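Local coordinates for aphrodisin (Mesocricetus auratus, PDB 1E5P), which acts as an aphrodisiac pheromone of the female hamster, a secreted lipocalin that elicits copulatory behaviour in males, at residues A[4-9]-A[92-97]; A[27-32]-A[106-111]; A[34-39]-A[45-50]; A[72-75]-A[81-84]. One frame throughout, in Å; residues are numbered along the deposited sequence. Where two conformers were deposited one is given.

Contact 1 of 4, residues A[4-9]-A[92-97]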
loop_
_atom_site.group_PDB
_atom_site.type_symbol
_atom_site.label_atom_id
_atom_site.label_comp_id
_atom_site.label_asym_id
_atom_site.label_seq_id
_atom_site.Cartn_x
_atom_site.Cartn_y
_atom_site.Cartn_z
ATOM N N ALA A 4 -12.459 -6.788 -8.372
ATOM C CA ALA A 4 -13.076 -7.727 -7.423
ATOM C C ALA A 4 -12.067 -8.746 -6.907
ATOM O O ALA A 4 -12.263 -9.379 -5.859
ATOM C CB ALA A 4 -14.268 -8.407 -8.071
ATOM N N GLU A 5 -10.926 -8.864 -7.573
ATOM C CA GLU A 5 -9.822 -9.737 -7.246
ATOM C C GLU A 5 -9.013 -9.205 -6.061
ATOM O O GLU A 5 -8.024 -9.804 -5.635
ATOM C CB GLU A 5 -8.853 -9.829 -8.442
ATOM C CG GLU A 5 -9.446 -10.476 -9.673
ATOM C CD GLU A 5 -8.722 -10.094 -10.953
ATOM O OE1 GLU A 5 -7.493 -10.275 -11.027
ATOM O OE2 GLU A 5 -9.411 -9.604 -11.878
ATOM N N LEU A 6 -9.427 -8.058 -5.550
ATOM C CA LEU A 6 -8.771 -7.414 -4.426
ATOM C C LEU A 6 -9.230 -7.977 -3.091
ATOM O O LEU A 6 -8.495 -7.875 -2.091
ATOM C CB LEU A 6 -9.012 -5.906 -4.473
ATOM C CG LEU A 6 -8.484 -5.093 -5.643
ATOM C CD1 LEU A 6 -8.964 -3.645 -5.536
ATOM C CD2 LEU A 6 -6.975 -5.145 -5.751
ATOM N N GLN A 7 -10.399 -8.573 -3.004
ATOM C CA GLN A 7 -10.955 -9.107 -1.765
ATOM C C GLN A 7 -10.191 -10.238 -1.103
ATOM O O GLN A 7 -9.797 -11.198 -1.777
ATOM C CB GLN A 7 -12.384 -9.591 -2.103
ATOM C CG GLN A 7 -13.076 -10.372 -1.009
ATOM C CD GLN A 7 -13.899 -9.536 -0.058
ATOM O OE1 GLN A 7 -14.719 -8.708 -0.474
ATOM N NE2 GLN A 7 -13.691 -9.775 1.235
ATOM N N GLY A 8 -9.956 -10.165 0.218
ATOM C CA GLY A 8 -9.302 -11.206 0.969
ATOM C C GLY A 8 -8.239 -10.741 1.961
ATOM O O GLY A 8 -8.074 -9.552 2.200
ATOM N N LYS A 9 -7.571 -11.702 2.580
ATOM C CA LYS A 9 -6.506 -11.433 3.551
ATOM C C LYS A 9 -5.234 -11.063 2.786
ATOM O O LYS A 9 -4.885 -11.636 1.753
ATOM C CB LYS A 9 -6.249 -12.683 4.380
ATOM C CG LYS A 9 -4.976 -12.676 5.205
ATOM C CD LYS A 9 -4.817 -14.029 5.899
ATOM C CE LYS A 9 -4.487 -13.851 7.369
ATOM N NZ LYS A 9 -4.419 -15.178 8.058
ATOM N N ILE A 92 -0.677 -8.109 -5.023
ATOM C CA ILE A 92 -1.273 -6.933 -5.633
ATOM C C ILE A 92 -0.188 -5.830 -5.640
ATOM O O ILE A 92 0.389 -5.577 -4.575
ATOM C CB ILE A 92 -2.487 -6.341 -4.886
ATOM C CG1 ILE A 92 -3.540 -7.377 -4.530
ATOM C CG2 ILE A 92 -3.098 -5.197 -5.707
ATOM C CD1 ILE A 92 -4.496 -6.871 -3.437
ATOM N N PHE A 93 0.106 -5.280 -6.799
ATOM C CA PHE A 93 1.046 -4.137 -6.862
ATOM C C PHE A 93 0.183 -2.884 -7.007
ATOM O O PHE A 93 -0.579 -2.789 -7.997
ATOM C CB PHE A 93 1.940 -4.256 -8.119
ATOM C CG PHE A 93 2.885 -5.428 -8.055
ATOM C CD1 PHE A 93 2.416 -6.717 -8.240
ATOM C CD2 PHE A 93 4.240 -5.217 -7.843
ATOM C CE1 PHE A 93 3.287 -7.802 -8.191
ATOM C CE2 PHE A 93 5.102 -6.298 -7.787
ATOM C CZ PHE A 93 4.628 -7.576 -7.962
ATOM N N PHE A 94 0.203 -1.978 -6.043
ATOM C CA PHE A 94 -0.586 -0.760 -6.109
ATOM C C PHE A 94 0.319 0.485 -6.292
ATOM O O PHE A 94 1.461 0.463 -5.824
ATOM C CB PHE A 94 -1.214 -0.456 -4.718
ATOM C CG PHE A 94 -2.308 -1.332 -4.225
ATOM C CD1 PHE A 94 -3.624 -1.099 -4.652
ATOM C CD2 PHE A 94 -2.079 -2.346 -3.312
ATOM C CE1 PHE A 94 -4.659 -1.895 -4.177
ATOM C CE2 PHE A 94 -3.108 -3.137 -2.835
ATOM C CZ PHE A 94 -4.404 -2.899 -3.263
ATOM N N THR A 95 -0.223 1.499 -6.932
ATOM C CA THR A 95 0.446 2.807 -6.963
ATOM C C THR A 95 -0.393 3.699 -6.041
ATOM O O THR A 95 -1.635 3.520 -5.981
ATOM C CB THR A 95 0.562 3.380 -8.369
ATOM O OG1 THR A 95 1.108 4.702 -8.305
ATOM C CG2 THR A 95 -0.787 3.477 -9.068
ATOM N N ASN A 96 0.221 4.560 -5.246
ATOM C CA ASN A 96 -0.558 5.483 -4.399
ATOM C C ASN A 96 0.152 6.851 -4.421
ATOM O O ASN A 96 1.392 6.881 -4.478
ATOM C CB ASN A 96 -0.648 5.063 -2.946
ATOM C CG ASN A 96 -1.401 6.027 -2.051
ATOM O OD1 ASN A 96 -0.947 6.442 -0.965
ATOM N ND2 ASN A 96 -2.600 6.404 -2.445
ATOM N N LYS A 97 -0.628 7.865 -4.505
ATOM C CA LYS A 97 -0.151 9.244 -4.368
ATOM C C LYS A 97 -0.792 9.884 -3.139
ATOM O O LYS A 97 -2.025 9.933 -3.017
ATOM C CB LYS A 97 -0.527 10.052 -5.614
ATOM C CG LYS A 97 0.269 9.653 -6.863
ATOM C CD LYS A 97 -0.218 10.386 -8.113
ATOM C CE LYS A 97 0.433 9.912 -9.410
#
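A small, wholly apolar contact joins Leu-6, the last residue of a short 3-10 turn (4-6), to Ile-92 and Phe-94 on the inner side of strand 91-99. The turn comes just ahead of strand 8-17, whose Gly-8 and Trp-10 match the lipocalin Gly-x-Trp signature; in this family such a turn closes one end of the barrel. The backbones stay well apart, with the CA atoms of Leu-6 and Ile-92 7.6 Å from each other, and side-chain ends do the bridging. A single methyl carries the contact on the Leu-6 side: its CD2 lies 3.8 Å from CD1 of Ile-92 and 3.9 Å from Ile-92 CG2, so it sits against both branches, the two side chains crossing at about a right angle. Chi1 of Leu-6 (-63°) puts CG beside the backbone N, and CD2, not the extended CD1, meets Ile-92. The same CD2 approaches Phe-94 CZ obliquely at 4.2 Å, while Ile-92 CG2 lies over a face of that ring, toward its rim. All three residues are buried. Trp-10 NE1, from the signature itself, donates to the carbonyl O of Leu-6, tying the turn to the start of strand 8-17. Strand 32-39 flanks the contact, with Cys-38 against Leu-6 and Ile-36 against Ile-92 and Phe-94; strand 91-99 itself runs between strands 79-87 and 105-113.

Contact 2 of 4, residues A[27-32]-A[106-111]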
loop_
_atom_site.group_PDB
_atom_site.type_symbol
_atom_site.label_atom_id
_atom_site.label_comp_id
_atom_site.label_asym_id
_atom_site.label_seq_id
_atom_site.Cartn_x
_atom_site.Cartn_y
_atom_site.Cartn_z
ATOM N N GLY A 27 7.325 6.510 10.251
ATOM C CA GLY A 27 6.688 7.283 9.195
ATOM C C GLY A 27 5.200 6.996 9.142
ATOM O O GLY A 27 4.761 5.882 9.404
ATOM N N PRO A 28 4.420 7.989 8.735
ATOM C CA PRO A 28 2.976 7.873 8.734
ATOM C C PRO A 28 2.402 6.972 7.651
ATOM O O PRO A 28 1.220 6.622 7.771
ATOM C CB PRO A 28 2.508 9.315 8.460
ATOM C CG PRO A 28 3.642 9.961 7.719
ATOM C CD PRO A 28 4.887 9.325 8.291
ATOM N N LEU A 29 3.179 6.647 6.626
ATOM C CA LEU A 29 2.669 5.827 5.510
ATOM C C LEU A 29 3.228 4.415 5.516
ATOM O O LEU A 29 3.109 3.702 4.519
ATOM C CB LEU A 29 2.938 6.530 4.181
ATOM C CG LEU A 29 2.405 7.983 4.077
ATOM C CD1 LEU A 29 2.745 8.549 2.720
ATOM C CD2 LEU A 29 0.897 7.997 4.346
ATOM N N ARG A 30 3.838 4.021 6.640
ATOM C CA ARG A 30 4.338 2.651 6.772
ATOM C C ARG A 30 3.192 1.817 7.358
ATOM O O ARG A 30 2.934 1.827 8.543
ATOM C CB ARG A 30 5.592 2.567 7.644
ATOM C CG ARG A 30 6.197 1.154 7.610
ATOM C CD ARG A 30 7.440 1.124 8.492
ATOM N NE ARG A 30 8.110 -0.174 8.516
ATOM C CZ ARG A 30 9.214 -0.421 7.792
ATOM N NH1 ARG A 30 9.737 0.509 7.008
ATOM N NH2 ARG A 30 9.799 -1.621 7.880
ATOM N N PHE A 31 2.478 1.133 6.472
ATOM C CA PHE A 31 1.300 0.419 6.993
ATOM C C PHE A 31 1.370 -1.049 6.624
ATOM O O PHE A 31 1.993 -1.464 5.638
ATOM C CB PHE A 31 0.039 1.117 6.516
ATOM C CG PHE A 31 -0.163 0.804 5.047
ATOM C CD1 PHE A 31 0.527 1.446 4.045
ATOM C CD2 PHE A 31 -1.073 -0.187 4.728
ATOM C CE1 PHE A 31 0.305 1.080 2.717
ATOM C CE2 PHE A 31 -1.307 -0.542 3.415
ATOM C CZ PHE A 31 -0.608 0.102 2.406
ATOM N N TYR A 32 0.735 -1.798 7.519
ATOM C CA TYR A 32 0.754 -3.244 7.457
ATOM C C TYR A 32 -0.663 -3.761 7.161
ATOM O O TYR A 32 -1.520 -3.782 8.043
ATOM C CB TYR A 32 1.277 -3.800 8.782
ATOM C CG TYR A 32 2.627 -3.217 9.216
ATOM C CD1 TYR A 32 2.736 -2.075 9.976
ATOM C CD2 TYR A 32 3.781 -3.856 8.777
ATOM C CE1 TYR A 32 3.995 -1.584 10.334
ATOM C CE2 TYR A 32 5.038 -3.387 9.138
ATOM C CZ TYR A 32 5.124 -2.247 9.899
ATOM O OH TYR A 32 6.366 -1.746 10.259
ATOM N N THR A 106 3.624 12.544 -2.030
ATOM C CA THR A 106 4.522 11.384 -1.969
ATOM C C THR A 106 3.995 10.328 -2.947
ATOM O O THR A 106 2.801 10.069 -2.896
ATOM C CB THR A 106 4.603 10.771 -0.571
ATOM O OG1 THR A 106 5.097 11.784 0.331
ATOM C CG2 THR A 106 5.547 9.573 -0.497
ATOM N N ASN A 107 4.828 9.843 -3.845
ATOM C CA ASN A 107 4.472 8.806 -4.822
ATOM C C ASN A 107 5.003 7.478 -4.261
ATOM O O ASN A 107 6.163 7.426 -3.815
ATOM C CB ASN A 107 5.154 9.101 -6.153
ATOM C CG ASN A 107 4.589 10.402 -6.714
ATOM O OD1 ASN A 107 3.466 10.371 -7.189
ATOM N ND2 ASN A 107 5.354 11.472 -6.582
HETATM N N MSE A 108 4.145 6.458 -4.257
HETATM C CA MSE A 108 4.502 5.208 -3.622
HETATM C C MSE A 108 4.050 3.993 -4.460
HETATM O O MSE A 108 3.141 4.115 -5.274
HETATM C CB MSE A 108 3.720 5.020 -2.290
HETATM C CG MSE A 108 3.652 6.103 -1.292
HETATM SE SE MSE A 108 2.457 5.923 0.053
HETATM C CE MSE A 108 2.789 4.269 0.659
ATOM N N ILE A 109 4.746 2.905 -4.206
ATOM C CA ILE A 109 4.346 1.602 -4.744
ATOM C C ILE A 109 4.214 0.701 -3.515
ATOM O O ILE A 109 5.088 0.698 -2.647
ATOM C CB ILE A 109 5.352 0.966 -5.718
ATOM C CG1 ILE A 109 5.406 1.812 -6.988
ATOM C CG2 ILE A 109 4.924 -0.472 -6.047
ATOM C CD1 ILE A 109 6.615 1.528 -7.860
ATOM N N VAL A 110 3.093 -0.003 -3.402
ATOM C CA VAL A 110 2.877 -0.923 -2.305
ATOM C C VAL A 110 2.634 -2.318 -2.905
ATOM O O VAL A 110 1.850 -2.437 -3.861
ATOM C CB VAL A 110 1.631 -0.517 -1.467
ATOM C CG1 VAL A 110 1.353 -1.541 -0.397
ATOM C CG2 VAL A 110 1.880 0.879 -0.886
ATOM N N VAL A 111 3.355 -3.307 -2.408
ATOM C CA VAL A 111 3.104 -4.690 -2.887
ATOM C C VAL A 111 2.462 -5.461 -1.734
ATOM O O VAL A 111 3.072 -5.655 -0.693
ATOM C CB VAL A 111 4.371 -5.413 -3.342
ATOM C CG1 VAL A 111 4.023 -6.812 -3.887
ATOM C CG2 VAL A 111 5.138 -4.602 -4.378
#
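The Phe-31 ring meets Val-110 at its far end: CZ lies 3.8 Å from Val-110 CG1 and CE1 lies 3.9 Å from Val-110 CG2, CG1 coming in obliquely. The carbonyl O of Leu-29 lies in plane at the ring's edge, and Phe-33 makes an edge-to-face pair with the same ring. The Arg-30 guanidinium takes no part across the contact; NE gives Tyr-32 OH an in-plane bond of 2.9 Å, and NH1 and NH2 are taken by Ile-23 O and Thr-146 OG1. Phe-31 places CG between its backbone N and carbonyl carbon (chi1 74°), which swings the ring inward to meet Val-110. This holds for one of two deposited conformers. Farther along, Leu-29 CD1 packs 3.8 Å from the selenium, SE, of selenomethionine Met-108, whose chain bends at chi3 and brings CE to 3.9 Å from the Leu-29 carbonyl O. Thr-106 CB is a looser neighbour, 4.4 Å from Leu-29 CD1; its OG1 bonds to Asn-19. Segment 27-32, with its type I turn 27-30, ends the long connection between strands 8-17 and 32-39, the loop that in lipocalins folds over the open end of the barrel. No hydrogen bond crosses between the segments: they meet through apolar side chains, and the Arg-30 guanidinium is satisfied apart from strand 105-113, consistent with an apolar lining where the loop meets that strand.

Contact 3 of 4, residues A[34-39]-A[45-50]; sequences RHIDCY and MEITFY
Strands 34-39 and 45-50 run antiparallel (164°) with axes 4.7 Å apart, their bonds including a straight Thr-48 N to His-35 O link of 2.9 Å. Arg-34 N and His-35 N both donate to Thr-48 O, from the same face of its plane, making a classic beta bulge in this hairpin of the lipocalin barrel. Ile-36, Cys-38, Met-45 and Ile-47 point to the inside, where Ile-36 CG2 presses tightly on Met-45 CG at 3.5 Å. Outside, Asp-37 and Glu-46 lie side by side, OD2 to OE1 4.1 Å; a water links Asp-37 OD2 to the Glu-46 carbonyl O and Thr-48 OG1, and Gln-7 NE2 holds Asp-37 OD1. From the bulge, Arg-34 bends at chi2 (-72°) and lays a face of its guanidinium against the edge of the Tyr-50 ring, NE 3.6 Å from CD2, with the planes 58° apart. Its NE also donates to Pro-150 O, and NH2 forms a salt bridge with Asp-147. A methionine in place of Arg-34 would probably leave Asp-147 without its countercharge and Pro-150 O without this donor. Cys-38, near the hairpin's turn, is disulfide-bonded to Cys-42.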
loop_
_atom_site.group_PDB
_atom_site.type_symbol
_atom_site.label_atom_id
_atom_site.label_comp_id
_atom_site.label_asym_id
_atom_site.label_seq_id
_atom_site.Cartn_x
_atom_site.Cartn_y
_atom_site.Cartn_z
ATOM N N ARG A 34 -3.945 -5.993 6.538
ATOM C CA ARG A 34 -4.531 -7.195 7.111
ATOM C C ARG A 34 -5.651 -7.722 6.199
ATOM O O ARG A 34 -5.746 -8.953 6.065
ATOM C CB ARG A 34 -5.108 -6.976 8.516
ATOM C CG ARG A 34 -4.010 -6.727 9.578
ATOM C CD ARG A 34 -3.269 -8.015 9.866
ATOM N NE ARG A 34 -2.228 -7.956 10.914
ATOM C CZ ARG A 34 -0.964 -7.644 10.617
ATOM N NH1 ARG A 34 -0.596 -7.362 9.376
ATOM N NH2 ARG A 34 -0.040 -7.652 11.582
ATOM N N HIS A 35 -6.431 -6.854 5.557
ATOM C CA HIS A 35 -7.561 -7.420 4.775
ATOM C C HIS A 35 -8.133 -6.353 3.872
ATOM O O HIS A 35 -7.974 -5.162 4.155
ATOM C CB HIS A 35 -8.671 -7.797 5.794
ATOM C CG HIS A 35 -9.560 -8.910 5.300
ATOM N ND1 HIS A 35 -9.246 -10.233 5.526
ATOM C CD2 HIS A 35 -10.700 -8.909 4.594
ATOM C CE1 HIS A 35 -10.173 -11.012 4.987
ATOM N NE2 HIS A 35 -11.069 -10.234 4.402
ATOM N N ILE A 36 -8.761 -6.778 2.767
ATOM C CA ILE A 36 -9.456 -5.865 1.884
ATOM C C ILE A 36 -10.858 -6.493 1.669
ATOM O O ILE A 36 -10.909 -7.690 1.425
ATOM C CB ILE A 36 -8.771 -5.726 0.517
ATOM C CG1 ILE A 36 -7.399 -5.048 0.696
ATOM C CG2 ILE A 36 -9.641 -4.918 -0.444
ATOM C CD1 ILE A 36 -6.604 -4.957 -0.599
ATOM N N ASP A 37 -11.877 -5.684 1.870
ATOM C CA ASP A 37 -13.262 -6.173 1.619
ATOM C C ASP A 37 -13.818 -5.286 0.516
ATOM O O ASP A 37 -13.695 -4.061 0.610
ATOM C CB ASP A 37 -14.102 -6.102 2.893
ATOM C CG ASP A 37 -13.591 -7.114 3.906
ATOM O OD1 ASP A 37 -13.891 -8.314 3.752
ATOM O OD2 ASP A 37 -12.866 -6.707 4.825
ATOM N N CYS A 38 -14.426 -5.896 -0.497
ATOM C CA CYS A 38 -14.983 -5.148 -1.616
ATOM C C CYS A 38 -16.511 -5.087 -1.543
ATOM O O CYS A 38 -17.114 -6.080 -1.122
ATOM C CB CYS A 38 -14.677 -5.900 -2.943
ATOM S SG CYS A 38 -12.954 -5.657 -3.454
ATOM N N TYR A 39 -17.059 -3.920 -1.829
ATOM C CA TYR A 39 -18.502 -3.733 -1.877
ATOM C C TYR A 39 -18.913 -3.121 -3.202
ATOM O O TYR A 39 -18.189 -2.320 -3.788
ATOM C CB TYR A 39 -18.947 -2.806 -0.716
ATOM C CG TYR A 39 -18.588 -3.446 0.612
ATOM C CD1 TYR A 39 -19.432 -4.361 1.215
ATOM C CD2 TYR A 39 -17.371 -3.160 1.229
ATOM C CE1 TYR A 39 -19.098 -4.972 2.404
ATOM C CE2 TYR A 39 -17.018 -3.786 2.409
ATOM C CZ TYR A 39 -17.877 -4.678 2.992
ATOM O OH TYR A 39 -17.540 -5.299 4.174
HETATM N N MSE A 45 -13.845 -0.004 -1.350
HETATM C CA MSE A 45 -12.827 -1.020 -0.977
HETATM C C MSE A 45 -12.427 -0.692 0.466
HETATM O O MSE A 45 -11.775 0.338 0.638
HETATM C CB MSE A 45 -11.592 -1.007 -1.892
HETATM C CG MSE A 45 -10.309 -1.654 -1.454
HETATM SE SE MSE A 45 -8.852 -1.826 -2.546
HETATM C CE MSE A 45 -9.248 -0.581 -3.761
ATOM N N GLU A 46 -12.909 -1.491 1.410
ATOM C CA GLU A 46 -12.527 -1.255 2.797
ATOM C C GLU A 46 -11.179 -1.910 3.070
ATOM O O GLU A 46 -11.006 -3.095 2.822
ATOM C CB GLU A 46 -13.531 -1.825 3.770
ATOM C CG GLU A 46 -13.010 -1.668 5.196
ATOM C CD GLU A 46 -13.971 -2.314 6.172
ATOM O OE1 GLU A 46 -14.725 -3.184 5.694
ATOM O OE2 GLU A 46 -13.916 -1.908 7.340
ATOM N N ILE A 47 -10.252 -1.133 3.629
ATOM C CA ILE A 47 -8.919 -1.686 3.880
ATOM C C ILE A 47 -8.702 -1.727 5.394
ATOM O O ILE A 47 -8.934 -0.700 6.026
ATOM C CB ILE A 47 -7.821 -0.816 3.213
ATOM C CG1 ILE A 47 -8.070 -0.788 1.693
ATOM C CG2 ILE A 47 -6.446 -1.370 3.506
ATOM C CD1 ILE A 47 -7.240 0.195 0.914
ATOM N N THR A 48 -8.319 -2.890 5.895
ATOM C CA THR A 48 -8.037 -3.027 7.343
ATOM C C THR A 48 -6.506 -3.204 7.437
ATOM O O THR A 48 -5.978 -3.999 6.681
ATOM C CB THR A 48 -8.729 -4.273 7.884
ATOM O OG1 THR A 48 -10.152 -4.101 7.698
ATOM C CG2 THR A 48 -8.466 -4.461 9.381
ATOM N N PHE A 49 -5.911 -2.433 8.326
ATOM C CA PHE A 49 -4.448 -2.470 8.411
ATOM C C PHE A 49 -3.993 -1.970 9.767
ATOM O O PHE A 49 -4.774 -1.397 10.542
ATOM C CB PHE A 49 -3.858 -1.572 7.303
ATOM C CG PHE A 49 -4.255 -0.123 7.407
ATOM C CD1 PHE A 49 -5.473 0.316 6.901
ATOM C CD2 PHE A 49 -3.436 0.809 8.025
ATOM C CE1 PHE A 49 -5.871 1.634 7.011
ATOM C CE2 PHE A 49 -3.808 2.138 8.130
ATOM C CZ PHE A 49 -5.023 2.562 7.600
ATOM N N TYR A 50 -2.715 -2.227 10.033
ATOM C CA TYR A 50 -2.122 -1.681 11.250
ATOM C C TYR A 50 -1.099 -0.591 10.887
ATOM O O TYR A 50 -0.443 -0.647 9.842
ATOM C CB TYR A 50 -1.329 -2.765 12.028
ATOM C CG TYR A 50 -2.175 -3.568 12.990
ATOM C CD1 TYR A 50 -2.439 -3.084 14.272
ATOM C CD2 TYR A 50 -2.697 -4.810 12.614
ATOM C CE1 TYR A 50 -3.204 -3.810 15.173
ATOM C CE2 TYR A 50 -3.457 -5.541 13.509
ATOM C CZ TYR A 50 -3.714 -5.031 14.770
ATOM O OH TYR A 50 -4.479 -5.737 15.667
HETATM O O HOH W 1 -11.074 -4.700 5.223
HETATM O O HOH W 2 -15.736 -5.287 6.399
#

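Contact 4 of 4, residues A[72-75]-A[81-84]. Unlike the reference sequence in segment 72-75: Glu-73 (reference Gln).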
loop_
_atom_site.group_PDB
_atom_site.type_symbol
_atom_site.label_atom_id
_atom_site.label_comp_id
_atom_site.label_asym_id
_atom_site.label_seq_id
_atom_site.Cartn_x
_atom_site.Cartn_y
_atom_site.Cartn_z
ATOM N N TYR A 72 -8.996 4.977 -6.803
ATOM C CA TYR A 72 -9.673 4.989 -5.529
ATOM C C TYR A 72 -9.127 6.175 -4.695
ATOM O O TYR A 72 -7.925 6.452 -4.778
ATOM C CB TYR A 72 -9.396 3.736 -4.715
ATOM C CG TYR A 72 -10.047 2.475 -5.254
ATOM C CD1 TYR A 72 -9.393 1.727 -6.211
ATOM C CD2 TYR A 72 -11.304 2.093 -4.801
ATOM C CE1 TYR A 72 -9.989 0.574 -6.733
ATOM C CE2 TYR A 72 -11.889 0.940 -5.311
ATOM C CZ TYR A 72 -11.238 0.204 -6.265
ATOM O OH TYR A 72 -11.832 -0.945 -6.741
ATOM N N GLU A 73 -9.996 6.851 -3.995
ATOM C CA GLU A 73 -9.615 7.919 -3.090
ATOM C C GLU A 73 -9.981 7.535 -1.662
ATOM O O GLU A 73 -11.031 6.965 -1.391
ATOM C CB GLU A 73 -10.272 9.250 -3.470
ATOM C CG GLU A 73 -9.794 9.731 -4.827
ATOM C CD GLU A 73 -10.257 11.115 -5.221
ATOM O OE1 GLU A 73 -10.995 11.764 -4.430
ATOM O OE2 GLU A 73 -9.858 11.517 -6.334
ATOM N N THR A 74 -9.077 7.820 -0.731
ATOM C CA THR A 74 -9.272 7.579 0.683
ATOM C C THR A 74 -8.538 8.649 1.507
ATOM O O THR A 74 -7.491 9.144 1.098
ATOM C CB THR A 74 -8.874 6.171 1.154
ATOM O OG1 THR A 74 -9.461 5.954 2.473
ATOM C CG2 THR A 74 -7.370 6.029 1.270
ATOM N N GLN A 75 -9.142 9.017 2.633
ATOM C CA GLN A 75 -8.525 9.988 3.529
ATOM C C GLN A 75 -7.791 9.223 4.624
ATOM O O GLN A 75 -8.390 8.432 5.356
ATOM C CB GLN A 75 -9.584 10.929 4.148
ATOM C CG GLN A 75 -10.083 11.925 3.105
ATOM C CD GLN A 75 -10.718 13.168 3.689
ATOM O OE1 GLN A 75 -10.049 13.981 4.318
ATOM N NE2 GLN A 75 -12.019 13.303 3.446
ATOM N N ILE A 81 -4.658 8.786 -3.462
ATOM C CA ILE A 81 -5.268 8.425 -4.769
ATOM C C ILE A 81 -4.520 7.159 -5.177
ATOM O O ILE A 81 -3.303 7.211 -5.419
ATOM C CB ILE A 81 -5.110 9.527 -5.830
ATOM C CG1 ILE A 81 -5.804 10.817 -5.395
ATOM C CG2 ILE A 81 -5.618 9.014 -7.189
ATOM C CD1 ILE A 81 -5.551 12.020 -6.286
ATOM N N PHE A 82 -5.213 6.008 -5.196
ATOM C CA PHE A 82 -4.489 4.780 -5.470
ATOM C C PHE A 82 -5.201 3.872 -6.462
ATOM O O PHE A 82 -6.390 4.033 -6.749
ATOM C CB PHE A 82 -4.230 4.026 -4.153
ATOM C CG PHE A 82 -5.439 3.485 -3.435
ATOM C CD1 PHE A 82 -6.110 4.260 -2.504
ATOM C CD2 PHE A 82 -5.900 2.197 -3.673
ATOM C CE1 PHE A 82 -7.223 3.799 -1.823
ATOM C CE2 PHE A 82 -7.017 1.732 -2.990
ATOM C CZ PHE A 82 -7.672 2.514 -2.061
ATOM N N GLN A 83 -4.417 2.938 -7.001
ATOM C CA GLN A 83 -5.063 1.944 -7.897
ATOM C C GLN A 83 -4.115 0.787 -8.094
ATOM O O GLN A 83 -2.910 0.936 -7.962
ATOM C CB GLN A 83 -5.447 2.615 -9.205
ATOM C CG GLN A 83 -4.296 3.134 -10.048
ATOM C CD GLN A 83 -4.794 3.645 -11.396
ATOM O OE1 GLN A 83 -5.509 2.956 -12.122
ATOM N NE2 GLN A 83 -4.413 4.867 -11.722
ATOM N N PRO A 84 -4.657 -0.393 -8.389
ATOM C CA PRO A 84 -3.831 -1.537 -8.667
ATOM C C PRO A 84 -3.058 -1.307 -9.967
ATOM O O PRO A 84 -3.648 -0.784 -10.936
ATOM C CB PRO A 84 -4.843 -2.668 -8.898
ATOM C CG PRO A 84 -6.094 -2.213 -8.214
ATOM C CD PRO A 84 -6.114 -0.713 -8.367
#
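Tyr-72 opens the pairing with Phe-82: its N donates to Phe-82 O at 2.8 Å, and Phe-82 N returns a bond of the same length to Tyr-72 O, the two forming an antiparallel hydrogen-bonded pair. Tyr-72 CB lies over one face of the Phe-82 ring, shifted toward its rim, 3.5 Å from the centroid, in a CH-pi contact. The two rings themselves, nearly parallel at 15°, are slid apart and barely overlap, with centroids 5.3 Å distant. Phe-82 sets CG between its backbone N and carbonyl carbon (chi1 66°), which folds its ring back over the neighbouring strand. Tyr-72 CE1 reaches Pro-84 CD at 4.4 Å, and its OH bonds to Cys-42 O. Glu-73, a glutamine in the reference sequence, faces the opposite side of the sheet and lies alongside Ile-81, CG to CG1 4.2 Å. Thr-74 returns to the Phe-82 side, its CG2 meeting the ring edge at CE1 (3.8 Å), while OG1 bonds to Ile-63 O. A serine in place of Phe-82 would probably open a gap beside Tyr-72 CB and Thr-74 CG2 and leave Met-45, Ile-47 and Phe-94 without the ring they pack on. In this hairpin of the lipocalin barrel, backbone bonds set the register; the Tyr-72, Thr-74 and Phe-82 side is buried and largely aromatic, while Glu-73 shares the outer face with Ile-81, whose carbons lie along its aliphatic part.

Overall arrangement
All four contacts reach the one curled antiparallel sheet of the lipocalin barrel; contacts 1 and 2 bring a 3-10 turn and a loop against it. Contacts 3 and 4 are separate hairpins with strand 56-66 between them, nested within the loops that contacts 1 and 2 close. Contact 1 has its centre about 9 Å from that of contact 3 and about 10 Å from that of contact 4. Strand 91-99 reaches contact 2 through a probable hydrogen bond from Phe-94 N to Val-110 O. Inside, Ile-47 CD1 lies 3.8 Å from Phe-82 CZ. Contacts 2 and 4 do not touch. These inward apolar faces are probably part of the small-molecule site expected of an odorant-binding lipocalin.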